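Local coordinates for alkaline phosphatase (Antarctic bacterium, PDB 2W5V), which probably hydrolyses phosphate monoesters at alkaline pH, as a zinc- and magnesium-dependent member of the alkaline phosphatase family, at residues B[48-53]-B[341-346]; B[64-69]-B[294-299]; B[283-288]-B[345-350]; B[352-357]-B[361-366]. The protein carries 1 engineered substitution. All coordinates share one frame; numbering follows the deposited sequence.

Contact 1: B[48-53]-B[341-346]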
loop_
_atom_site.group_PDB
_atom_site.type_symbol
_atom_site.label_atom_id
_atom_site.label_comp_id
_atom_site.label_asym_id
_atom_site.label_seq_id
_atom_site.Cartn_x
_atom_site.Cartn_y
_atom_site.Cartn_z
ATOM N N SER B 48 1.801 4.747 4.317
ATOM C CA SER B 48 2.470 6.044 4.493
ATOM C C SER B 48 3.524 5.980 5.605
ATOM O O SER B 48 4.630 6.505 5.458
ATOM C CB SER B 48 1.455 7.146 4.785
ATOM O OG SER B 48 0.684 7.465 3.634
ATOM N N GLN B 49 3.189 5.319 6.707
ATOM C CA GLN B 49 4.141 5.146 7.802
ATOM C C GLN B 49 5.342 4.336 7.340
ATOM O O GLN B 49 6.488 4.693 7.613
ATOM C CB GLN B 49 3.491 4.435 8.990
ATOM C CG GLN B 49 2.601 5.308 9.861
ATOM C CD GLN B 49 1.193 5.431 9.322
ATOM O OE1 GLN B 49 0.915 5.051 8.185
ATOM N NE2 GLN B 49 0.294 5.966 10.137
ATOM N N ILE B 50 5.072 3.235 6.647
ATOM C CA ILE B 50 6.129 2.399 6.094
ATOM C C ILE B 50 7.022 3.225 5.178
ATOM O O ILE B 50 8.250 3.107 5.210
ATOM C CB ILE B 50 5.536 1.208 5.292
ATOM C CG1 ILE B 50 4.826 0.215 6.231
ATOM C CG2 ILE B 50 6.615 0.515 4.471
ATOM C CD1 ILE B 50 3.890 -0.740 5.485
ATOM N N SER B 51 6.397 4.066 4.360
ATOM C CA SER B 51 7.134 4.898 3.413
ATOM C C SER B 51 8.151 5.839 4.073
ATOM O O SER B 51 9.183 6.171 3.476
ATOM C CB SER B 51 6.157 5.706 2.569
ATOM O OG SER B 51 5.379 4.838 1.771
ATOM N N SER B 52 7.878 6.261 5.304
ATOM C CA SER B 52 8.786 7.187 5.974
ATOM C C SER B 52 10.194 6.613 6.123
ATOM O O SER B 52 11.161 7.364 6.136
ATOM C CB SER B 52 8.223 7.659 7.330
ATOM O OG SER B 52 8.208 6.617 8.288
ATOM N N THR B 53 10.320 5.290 6.220
ATOM C CA THR B 53 11.646 4.680 6.342
ATOM C C THR B 53 12.496 4.886 5.088
ATOM O O THR B 53 13.718 4.744 5.133
ATOM C CB THR B 53 11.581 3.169 6.664
ATOM O OG1 THR B 53 11.014 2.449 5.556
ATOM C CG2 THR B 53 10.729 2.920 7.897
ATOM N N LEU B 341 -6.709 -0.246 3.596
ATOM C CA LEU B 341 -6.090 -1.552 3.452
ATOM C C LEU B 341 -4.626 -1.431 3.877
ATOM O O LEU B 341 -4.023 -0.355 3.793
ATOM C CB LEU B 341 -6.159 -2.043 2.001
ATOM C CG LEU B 341 -7.529 -2.268 1.354
ATOM C CD1 LEU B 341 -7.367 -2.790 -0.082
ATOM C CD2 LEU B 341 -8.341 -3.228 2.151
ATOM N N ILE B 342 -4.061 -2.545 4.323
ATOM C CA ILE B 342 -2.722 -2.578 4.907
ATOM C C ILE B 342 -1.829 -3.566 4.155
ATOM O O ILE B 342 -2.235 -4.687 3.890
ATOM C CB ILE B 342 -2.829 -3.018 6.391
ATOM C CG1 ILE B 342 -3.531 -1.930 7.225
ATOM C CG2 ILE B 342 -1.469 -3.434 6.956
ATOM C CD1 ILE B 342 -2.753 -0.617 7.320
ATOM N N PRO B 343 -0.597 -3.157 3.829
ATOM C CA PRO B 343 0.354 -4.045 3.147
ATOM C C PRO B 343 0.777 -5.227 4.008
ATOM O O PRO B 343 0.957 -5.095 5.224
ATOM C CB PRO B 343 1.576 -3.147 2.887
ATOM C CG PRO B 343 1.125 -1.753 3.140
ATOM C CD PRO B 343 -0.037 -1.820 4.088
ATOM N N VAL B 344 0.917 -6.379 3.364
ATOM C CA VAL B 344 1.481 -7.567 3.976
ATOM C C VAL B 344 2.725 -7.918 3.180
ATOM O O VAL B 344 2.692 -7.926 1.945
ATOM C CB VAL B 344 0.519 -8.755 3.841
ATOM C CG1 VAL B 344 1.176 -10.049 4.350
ATOM C CG2 VAL B 344 -0.797 -8.455 4.555
ATOM N N PHE B 345 3.818 -8.205 3.884
ATOM C CA PHE B 345 5.066 -8.614 3.252
ATOM C C PHE B 345 5.417 -10.017 3.732
ATOM O O PHE B 345 5.290 -10.319 4.920
ATOM C CB PHE B 345 6.206 -7.659 3.622
ATOM C CG PHE B 345 5.929 -6.210 3.308
ATOM C CD1 PHE B 345 6.320 -5.658 2.091
ATOM C CD2 PHE B 345 5.302 -5.393 4.234
ATOM C CE1 PHE B 345 6.070 -4.322 1.794
ATOM C CE2 PHE B 345 5.055 -4.051 3.953
ATOM C CZ PHE B 345 5.447 -3.511 2.722
ATOM N N ALA B 346 5.866 -10.877 2.822
ATOM C CA ALA B 346 6.259 -12.229 3.223
ATOM C C ALA B 346 7.513 -12.712 2.503
ATOM O O ALA B 346 7.660 -12.532 1.301
ATOM C CB ALA B 346 5.108 -13.213 3.006
#
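Ile50 of helix 47-52 stands across from Pro343 and Phe345 of strand 342-347, and the nearest CA atoms, those of Ile50 and Pro343, are 9.1 Å apart. This is helix-on-sheet packing in the alpha/beta fold of alkaline phosphatases, whose central mixed sheet contains the strand. One methyl does all the touching. With CG1 anti to the carbonyl carbon (chi1 -68°) and the chain then nearly extended, Ile50 carries CD1 out toward the strand. There it abuts the gamma carbon of the proline, 3.8 Å from Pro343 CG. The same CD1 sits at the edge of the Phe345 ring, close to its plane and 3.8 Å from Phe345 CE2, so the methyl is shared by two residues two places apart on one side of the strand. The surroundings are the dimer interface: Leu47 of the second subunit packs on Pro343, and Leu71 of the second subunit packs on Phe345. Thr53 folds its hydroxyl back on the backbone of Ile50. Ile50 O accepts from both Thr53 N and Thr53 OG1, and the hydroxyl bond is 2.9 Å long and nearly straight at the carbonyl (170°).

Contact 2: B[64-69]-B[294-299]; sequences TQFKNI and TLVIVT
Phe66 and Val298 cross at about a right angle, with the far end of the phenyl ring driven against one branch of the valine. Phe66 CZ lies 3.6 Å from Val298 CG2, and Phe66 CE1 is 4.1 Å from that same methyl. On the other flank of CZ the neighbour is polar: the backbone Val296 O lies at the edge of the ring, near its plane, 4.0 Å from Phe66 CE2. Val296 adds a looser touch through CG1, 4.5 Å from Phe66 CZ. The ring thus ends between two alternate residues of strand 294-299 whose side chains lie on the same side of the sheet. The branch that touches is CG2: with Val298 CG1 anti to the backbone N (chi1 176°), CG2 lies beside that N, against the ring. The contact is held by dispersion, and all three residues are buried. Phe66 itself belongs to the loop leading into strand 68-73, which is not adjacent to strand 294-299. Strand 342-347 runs between them, and Phe66 reaches over it, meeting the Phe345 ring with planes at about 45° and touching Tyr347. Helix 267-291 covers this side of the sheet, with Ala288 packing on Val296 and Phe277 on Val298, while strand 36-42 flanks strand 294-299 on its other side.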
loop_
_atom_site.group_PDB
_atom_site.type_symbol
_atom_site.label_atom_id
_atom_site.label_comp_id
_atom_site.label_asym_id
_atom_site.label_seq_id
_atom_site.Cartn_x
_atom_site.Cartn_y
_atom_site.Cartn_z
ATOM N N THR B 64 12.771 -3.383 1.639
ATOM C CA THR B 64 13.097 -3.588 0.225
ATOM C C THR B 64 13.529 -5.020 -0.110
ATOM O O THR B 64 13.633 -5.381 -1.278
ATOM C CB THR B 64 14.184 -2.620 -0.282
ATOM O OG1 THR B 64 15.390 -2.839 0.456
ATOM C CG2 THR B 64 13.732 -1.179 -0.125
ATOM N N GLN B 65 13.794 -5.822 0.912
ATOM C CA GLN B 65 14.135 -7.226 0.693
ATOM C C GLN B 65 12.935 -8.061 0.246
ATOM O O GLN B 65 13.109 -9.161 -0.272
ATOM C CB GLN B 65 14.738 -7.842 1.958
ATOM C CG GLN B 65 16.050 -7.227 2.396
ATOM C CD GLN B 65 16.689 -7.971 3.552
ATOM O OE1 GLN B 65 16.916 -9.180 3.480
ATOM N NE2 GLN B 65 16.990 -7.249 4.627
ATOM N N PHE B 66 11.720 -7.556 0.452
ATOM C CA PHE B 66 10.524 -8.348 0.158
ATOM C C PHE B 66 10.099 -8.281 -1.302
ATOM O O PHE B 66 10.146 -7.223 -1.921
ATOM C CB PHE B 66 9.339 -7.914 1.032
ATOM C CG PHE B 66 9.473 -8.287 2.479
ATOM C CD1 PHE B 66 9.874 -7.346 3.420
ATOM C CD2 PHE B 66 9.181 -9.575 2.908
ATOM C CE1 PHE B 66 9.990 -7.691 4.753
ATOM C CE2 PHE B 66 9.292 -9.922 4.245
ATOM C CZ PHE B 66 9.696 -8.983 5.162
ATOM N N LYS B 67 9.669 -9.415 -1.838
ATOM C CA LYS B 67 9.125 -9.471 -3.187
ATOM C C LYS B 67 7.621 -9.734 -3.123
ATOM O O LYS B 67 6.819 -9.057 -3.778
ATOM C CB LYS B 67 9.815 -10.578 -3.989
ATOM C CG LYS B 67 11.305 -10.367 -4.166
ATOM C CD LYS B 67 11.567 -9.005 -4.793
ATOM C CE LYS B 67 13.045 -8.708 -4.940
ATOM N NZ LYS B 67 13.260 -7.348 -5.530
ATOM N N ASN B 68 7.242 -10.731 -2.331
ATOM C CA ASN B 68 5.842 -11.115 -2.197
ATOM C C ASN B 68 5.092 -10.155 -1.284
ATOM O O ASN B 68 5.415 -10.042 -0.103
ATOM C CB ASN B 68 5.745 -12.541 -1.662
ATOM C CG ASN B 68 6.360 -13.551 -2.609
ATOM O OD1 ASN B 68 6.178 -13.458 -3.826
ATOM N ND2 ASN B 68 7.094 -14.515 -2.064
ATOM N N ILE B 69 4.097 -9.471 -1.847
ATOM C CA ILE B 69 3.352 -8.430 -1.146
ATOM C C ILE B 69 1.859 -8.627 -1.349
ATOM O O ILE B 69 1.419 -8.959 -2.456
ATOM C CB ILE B 69 3.762 -7.034 -1.682
ATOM C CG1 ILE B 69 5.219 -6.749 -1.324
ATOM C CG2 ILE B 69 2.829 -5.950 -1.147
ATOM C CD1 ILE B 69 5.854 -5.587 -2.100
ATOM N N THR B 294 12.468 -20.816 7.211
ATOM C CA THR B 294 11.686 -19.891 8.028
ATOM C C THR B 294 10.884 -18.907 7.185
ATOM O O THR B 294 11.418 -18.256 6.278
ATOM C CB THR B 294 12.602 -19.091 8.981
ATOM O OG1 THR B 294 13.307 -19.997 9.838
ATOM C CG2 THR B 294 11.795 -18.112 9.830
ATOM N N LEU B 295 9.599 -18.803 7.499
ATOM C CA LEU B 295 8.718 -17.844 6.849
ATOM C C LEU B 295 8.610 -16.592 7.708
ATOM O O LEU B 295 8.284 -16.665 8.891
ATOM C CB LEU B 295 7.333 -18.459 6.650
ATOM C CG LEU B 295 6.204 -17.494 6.287
ATOM C CD1 LEU B 295 6.352 -17.005 4.840
ATOM C CD2 LEU B 295 4.844 -18.145 6.510
ATOM N N VAL B 296 8.895 -15.444 7.117
ATOM C CA VAL B 296 8.764 -14.178 7.820
ATOM C C VAL B 296 7.615 -13.391 7.217
ATOM O O VAL B 296 7.599 -13.129 6.014
ATOM C CB VAL B 296 10.039 -13.339 7.706
ATOM C CG1 VAL B 296 9.856 -12.014 8.420
ATOM C CG2 VAL B 296 11.246 -14.101 8.262
ATOM N N ILE B 297 6.658 -13.020 8.061
ATOM C CA ILE B 297 5.510 -12.232 7.639
ATOM C C ILE B 297 5.517 -10.907 8.383
ATOM O O ILE B 297 5.672 -10.876 9.603
ATOM C CB ILE B 297 4.184 -12.942 7.966
ATOM C CG1 ILE B 297 4.132 -14.318 7.294
ATOM C CG2 ILE B 297 3.001 -12.077 7.537
ATOM C CD1 ILE B 297 3.203 -15.288 8.005
ATOM N N VAL B 298 5.359 -9.819 7.642
ATOM C CA VAL B 298 5.312 -8.480 8.230
ATOM C C VAL B 298 4.015 -7.798 7.823
ATOM O O VAL B 298 3.693 -7.713 6.629
ATOM C CB VAL B 298 6.476 -7.591 7.741
ATOM C CG1 VAL B 298 6.318 -6.181 8.294
ATOM C CG2 VAL B 298 7.836 -8.180 8.149
ATOM N N THR B 299 3.267 -7.302 8.799
ATOM C CA THR B 299 2.049 -6.566 8.473
ATOM C C THR B 299 1.696 -5.633 9.619
ATOM O O THR B 299 2.441 -5.545 10.591
ATOM C CB THR B 299 0.867 -7.514 8.154
ATOM O OG1 THR B 299 -0.186 -6.772 7.523
ATOM C CG2 THR B 299 0.328 -8.170 9.419
#

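Contact 3: B[283-288]-B[345-350]; sequences TALAFA and FAYGPG
Tyr347, at the end of strand 342-347, contributes about half of the buried surface and meets Leu285 and Ala288 of helix 267-291. The motif is an alpha/beta layer: the long helix lies over the central sheet, and the chain passes from it directly into strand 294-299, the antiparallel neighbour of strand 342-347. The helix therefore covers not only the strand that follows it but also the next one across. Leu285 and Ala288, three residues apart, present the same face of the helix. From Leu285 it is the CD2 branch that touches, 3.7 Å from Tyr347 CB and 3.9 Å from Tyr347 CG, so the methyl rests at the root of the tyrosine and not at its hydroxyl end. The two side chains cross obliquely. Tyr347 has CG anti to the backbone N (chi1 175°), a setting that sends the ring slantwise past the helix, where its CD2 corner also reaches Ala288. The small alanine side chain suits this close approach, where the CA atoms of Ala288 and Gly348 are 7.0 Å apart. Gly348 turns the chain out of the strand with a positive phi of 111°, at which any CB would press on the carbonyl O of Tyr347 and on Pro349 CD. Further along the tyrosine, Ala288 CB lies 4.2 Å from Tyr347 CD2.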
loop_
_atom_site.group_PDB
_atom_site.type_symbol
_atom_site.label_atom_id
_atom_site.label_comp_id
_atom_site.label_asym_id
_atom_site.label_seq_id
_atom_site.Cartn_x
_atom_site.Cartn_y
_atom_site.Cartn_z
ATOM N N THR B 283 16.597 -8.194 11.333
ATOM C CA THR B 283 17.014 -9.289 12.199
ATOM C C THR B 283 16.322 -10.594 11.805
ATOM O O THR B 283 16.963 -11.631 11.642
ATOM C CB THR B 283 16.693 -8.973 13.664
ATOM O OG1 THR B 283 17.404 -7.797 14.059
ATOM C CG2 THR B 283 17.081 -10.130 14.562
ATOM N N ALA B 284 15.005 -10.541 11.656
ATOM C CA ALA B 284 14.248 -11.735 11.296
ATOM C C ALA B 284 14.712 -12.257 9.941
ATOM O O ALA B 284 14.935 -13.456 9.774
ATOM C CB ALA B 284 12.776 -11.430 11.255
ATOM N N LEU B 285 14.843 -11.350 8.973
ATOM C CA LEU B 285 15.215 -11.732 7.611
ATOM C C LEU B 285 16.626 -12.301 7.543
ATOM O O LEU B 285 16.888 -13.232 6.785
ATOM C CB LEU B 285 15.074 -10.547 6.652
ATOM C CG LEU B 285 13.648 -10.118 6.323
ATOM C CD1 LEU B 285 13.654 -8.933 5.358
ATOM C CD2 LEU B 285 12.895 -11.290 5.728
ATOM N N ALA B 286 17.534 -11.742 8.334
ATOM C CA ALA B 286 18.900 -12.257 8.369
ATOM C C ALA B 286 18.892 -13.709 8.843
ATOM O O ALA B 286 19.578 -14.561 8.283
ATOM C CB ALA B 286 19.772 -11.405 9.268
ATOM N N PHE B 287 18.101 -14.000 9.868
ATOM C CA PHE B 287 17.983 -15.386 10.306
ATOM C C PHE B 287 17.349 -16.270 9.240
ATOM O O PHE B 287 17.831 -17.367 8.977
ATOM C CB PHE B 287 17.170 -15.515 11.590
ATOM C CG PHE B 287 16.944 -16.942 11.998
ATOM C CD1 PHE B 287 17.973 -17.681 12.557
ATOM C CD2 PHE B 287 15.715 -17.552 11.805
ATOM C CE1 PHE B 287 17.779 -19.005 12.930
ATOM C CE2 PHE B 287 15.517 -18.873 12.178
ATOM C CZ PHE B 287 16.549 -19.598 12.736
ATOM N N ALA B 288 16.258 -15.794 8.644
ATOM C CA ALA B 288 15.515 -16.577 7.659
ATOM C C ALA B 288 16.352 -16.940 6.445
ATOM O O ALA B 288 16.219 -18.031 5.897
ATOM C CB ALA B 288 14.265 -15.832 7.227
ATOM N N PHE B 345 3.818 -8.205 3.884
ATOM C CA PHE B 345 5.066 -8.614 3.252
ATOM C C PHE B 345 5.417 -10.017 3.732
ATOM O O PHE B 345 5.290 -10.319 4.920
ATOM C CB PHE B 345 6.206 -7.659 3.622
ATOM C CG PHE B 345 5.929 -6.210 3.308
ATOM C CD1 PHE B 345 6.320 -5.658 2.091
ATOM C CD2 PHE B 345 5.302 -5.393 4.234
ATOM C CE1 PHE B 345 6.070 -4.322 1.794
ATOM C CE2 PHE B 345 5.055 -4.051 3.953
ATOM C CZ PHE B 345 5.447 -3.511 2.722
ATOM N N ALA B 346 5.866 -10.877 2.822
ATOM C CA ALA B 346 6.259 -12.229 3.223
ATOM C C ALA B 346 7.513 -12.712 2.503
ATOM O O ALA B 346 7.660 -12.532 1.301
ATOM C CB ALA B 346 5.108 -13.213 3.006
ATOM N N TYR B 347 8.404 -13.344 3.256
ATOM C CA TYR B 347 9.637 -13.886 2.712
ATOM C C TYR B 347 9.819 -15.313 3.210
ATOM O O TYR B 347 9.597 -15.588 4.387
ATOM C CB TYR B 347 10.844 -13.067 3.173
ATOM C CG TYR B 347 12.139 -13.698 2.715
ATOM C CD1 TYR B 347 12.692 -13.365 1.488
ATOM C CD2 TYR B 347 12.777 -14.665 3.485
ATOM C CE1 TYR B 347 13.860 -13.959 1.050
ATOM C CE2 TYR B 347 13.946 -15.266 3.053
ATOM C CZ TYR B 347 14.483 -14.910 1.836
ATOM O OH TYR B 347 15.647 -15.500 1.396
ATOM N N GLY B 348 10.255 -16.210 2.331
ATOM C CA GLY B 348 10.593 -17.562 2.741
ATOM C C GLY B 348 9.616 -18.594 2.209
ATOM O O GLY B 348 8.733 -18.267 1.416
ATOM N N PRO B 349 9.778 -19.855 2.630
ATOM C CA PRO B 349 8.920 -20.959 2.183
ATOM C C PRO B 349 7.457 -20.661 2.460
ATOM O O PRO B 349 7.109 -20.368 3.602
ATOM C CB PRO B 349 9.374 -22.135 3.053
ATOM C CG PRO B 349 10.752 -21.811 3.460
ATOM C CD PRO B 349 10.845 -20.309 3.539
ATOM N N GLY B 350 6.618 -20.726 1.431
ATOM C CA GLY B 350 5.198 -20.461 1.578
ATOM C C GLY B 350 4.806 -18.998 1.435
ATOM O O GLY B 350 3.619 -18.656 1.484
#

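Contact 4: B[352-357]-B[361-366]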
loop_
_atom_site.group_PDB
_atom_site.type_symbol
_atom_site.label_atom_id
_atom_site.label_comp_id
_atom_site.label_asym_id
_atom_site.label_seq_id
_atom_site.Cartn_x
_atom_site.Cartn_y
_atom_site.Cartn_z
ATOM N N GLU B 352 4.518 -17.049 -0.956
ATOM C CA GLU B 352 3.666 -16.720 -2.102
ATOM C C GLU B 352 2.176 -16.790 -1.735
ATOM O O GLU B 352 1.338 -16.192 -2.394
ATOM C CB GLU B 352 3.946 -17.656 -3.285
ATOM C CG GLU B 352 5.346 -17.543 -3.894
ATOM C CD GLU B 352 6.447 -18.201 -3.053
ATOM O OE1 GLU B 352 6.146 -18.890 -2.045
ATOM O OE2 GLU B 352 7.630 -18.025 -3.416
ATOM N N GLU B 353 1.852 -17.542 -0.688
ATOM C CA GLU B 353 0.465 -17.666 -0.255
ATOM C C GLU B 353 -0.123 -16.326 0.188
ATOM O O GLU B 353 -1.346 -16.150 0.205
ATOM C CB GLU B 353 0.360 -18.683 0.888
ATOM C CG GLU B 353 -1.065 -18.947 1.345
ATOM C CD GLU B 353 -1.933 -19.539 0.244
ATOM O OE1 GLU B 353 -1.414 -20.354 -0.549
ATOM O OE2 GLU B 353 -3.135 -19.192 0.176
ATOM N N PHE B 354 0.742 -15.372 0.521
ATOM C CA PHE B 354 0.276 -14.127 1.131
ATOM C C PHE B 354 0.075 -12.952 0.165
ATOM O O PHE B 354 -0.138 -11.823 0.613
ATOM C CB PHE B 354 1.206 -13.727 2.283
ATOM C CG PHE B 354 1.213 -14.721 3.402
ATOM C CD1 PHE B 354 1.967 -15.883 3.310
ATOM C CD2 PHE B 354 0.415 -14.529 4.523
ATOM C CE1 PHE B 354 1.954 -16.822 4.330
ATOM C CE2 PHE B 354 0.393 -15.468 5.545
ATOM C CZ PHE B 354 1.156 -16.617 5.443
ATOM N N ILE B 355 0.114 -13.207 -1.142
ATOM C CA ILE B 355 -0.088 -12.130 -2.122
ATOM C C ILE B 355 -1.575 -11.893 -2.390
ATOM O O ILE B 355 -2.427 -12.541 -1.794
ATOM C CB ILE B 355 0.665 -12.397 -3.439
ATOM C CG1 ILE B 355 0.073 -13.600 -4.180
ATOM C CG2 ILE B 355 2.163 -12.597 -3.171
ATOM C CD1 ILE B 355 0.814 -13.929 -5.475
ATOM N N GLY B 356 -1.898 -10.957 -3.274
ATOM C CA GLY B 356 -3.292 -10.621 -3.505
ATOM C C GLY B 356 -3.928 -9.833 -2.365
ATOM O O GLY B 356 -3.242 -9.304 -1.482
ATOM N N ILE B 357 -5.252 -9.754 -2.383
ATOM C CA ILE B 357 -5.984 -8.921 -1.434
ATOM C C ILE B 357 -6.971 -9.799 -0.689
ATOM O O ILE B 357 -7.671 -10.605 -1.305
ATOM C CB ILE B 357 -6.755 -7.807 -2.166
ATOM C CG1 ILE B 357 -5.784 -6.968 -3.008
ATOM C CG2 ILE B 357 -7.530 -6.931 -1.168
ATOM C CD1 ILE B 357 -6.451 -5.760 -3.731
ATOM N N ASN B 361 -8.338 -11.579 8.738
ATOM C CA ASN B 361 -8.360 -12.854 9.460
ATOM C C ASN B 361 -7.797 -14.011 8.648
ATOM O O ASN B 361 -7.488 -15.063 9.201
ATOM C CB ASN B 361 -9.741 -13.196 10.020
ATOM C CG ASN B 361 -10.785 -13.373 8.944
ATOM O OD1 ASN B 361 -11.095 -12.439 8.208
ATOM N ND2 ASN B 361 -11.361 -14.572 8.862
ATOM N N GLU B 362 -7.649 -13.821 7.340
ATOM C CA GLU B 362 -7.085 -14.881 6.499
ATOM C C GLU B 362 -5.594 -15.079 6.748
ATOM O O GLU B 362 -5.030 -16.097 6.359
ATOM C CB GLU B 362 -7.357 -14.629 5.011
ATOM C CG GLU B 362 -8.834 -14.672 4.644
ATOM C CD GLU B 362 -9.453 -16.048 4.835
ATOM O OE1 GLU B 362 -8.700 -17.040 4.902
ATOM O OE2 GLU B 362 -10.698 -16.137 4.915
ATOM N N ILE B 363 -4.948 -14.101 7.373
ATOM C CA ILE B 363 -3.550 -14.271 7.771
ATOM C C ILE B 363 -3.412 -15.560 8.580
ATOM O O ILE B 363 -2.489 -16.348 8.355
ATOM C CB ILE B 363 -3.041 -13.102 8.633
ATOM C CG1 ILE B 363 -2.799 -11.849 7.772
ATOM C CG2 ILE B 363 -1.767 -13.502 9.375
ATOM C CD1 ILE B 363 -1.622 -11.960 6.813
ATOM N N PHE B 364 -4.342 -15.772 9.511
ATOM C CA PHE B 364 -4.341 -16.974 10.357
ATOM C C PHE B 364 -4.462 -18.228 9.505
ATOM O O PHE B 364 -3.688 -19.170 9.652
ATOM C CB PHE B 364 -5.498 -16.926 11.363
ATOM C CG PHE B 364 -5.751 -18.234 12.084
ATOM C CD1 PHE B 364 -5.213 -18.463 13.344
ATOM C CD2 PHE B 364 -6.538 -19.226 11.507
ATOM C CE1 PHE B 364 -5.448 -19.656 14.020
ATOM C CE2 PHE B 364 -6.776 -20.431 12.177
ATOM C CZ PHE B 364 -6.227 -20.642 13.435
ATOM N N HIS B 365 -5.445 -18.233 8.613
ATOM C CA HIS B 365 -5.720 -19.415 7.810
ATOM C C HIS B 365 -4.590 -19.717 6.840
ATOM O O HIS B 365 -4.306 -20.875 6.546
ATOM C CB HIS B 365 -7.068 -19.263 7.117
ATOM C CG HIS B 365 -8.208 -19.182 8.087
ATOM N ND1 HIS B 365 -8.682 -20.286 8.767
ATOM C CD2 HIS B 365 -8.934 -18.128 8.530
ATOM C CE1 HIS B 365 -9.663 -19.916 9.570
ATOM N NE2 HIS B 365 -9.836 -18.610 9.447
ATOM N N LYS B 366 -3.930 -18.666 6.367
ATOM C CA LYS B 366 -2.784 -18.834 5.487
ATOM C C LYS B 366 -1.567 -19.395 6.224
ATOM O O LYS B 366 -0.849 -20.223 5.674
ATOM C CB LYS B 366 -2.445 -17.513 4.782
ATOM C CG LYS B 366 -3.538 -17.056 3.801
ATOM C CD LYS B 366 -3.199 -15.677 3.223
ATOM C CE LYS B 366 -4.198 -15.269 2.141
ATOM N NZ LYS B 366 -4.046 -16.110 0.917
HETATM O O HOH W 1 -4.384 -14.334 -1.683
#
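The Phe354 ring has Ile363 CD1 at its edge, near the ring plane and 4.0 Å from Phe354 CD2, while Lys366 CB comes to 3.6 Å from Phe354 CE2. Here helix 362-371, which follows strand 356-359 in the alpha/beta fold, packs back on the residues leading into that strand, the outermost of this chain's sheet on that side. Phe354 and Lys366 slide past each other in opposite directions, the lysine methylenes running along the aromatic side chain. Leu295 and Ile297 of strand 294-299 also touch Phe354, so the ring fills the space between helix and sheet. Beyond the aromatic, the lysine turns polar. Its chain is extended until a bend at the last torsion (chi4 -69°) brings NZ onto the backbone: Lys366 NZ donates to Glu353 O at 2.8 Å, at a carbonyl angle of 164°. Glu353, bent at chi2, returns its carboxylate to the same ammonium in a weak, salt-bridged bond of 3.3 Å from OE2 to Lys366 NZ. Tyr358 adds a cation-pi contact. A methionine in place of Lys366 would probably leave Glu353 O and the Glu353 carboxylate without this donor and charge partner. A water completes the link, accepting from Lys366 NZ at 3.2 Å and donating to Ile355 O at 2.7 Å.

How the contacts relate
Contacts 1, 2 and 3 are buried and apolar, whereas contact 4 is only partly buried and adds charge to its packing. Strand 342-347 serves both contact 1 and contact 3, which dock different helices on it, 47-52 and 267-291. Contact 2 bridges over that strand, and probable backbone hydrogen bonds, Val298 N to Phe345 O and Val296 N to Tyr347 O, join it to strand 342-347, used by contacts 1 and 3. Contacts 2 and 3 are thus nearly one region, their centres about 6 Å apart. Contact 4 belongs to the opposite side of the sheet, where Phe354 packs against Ile297 and Ala346. Contacts 1, 2 and 4 all reach the second subunit through their segments.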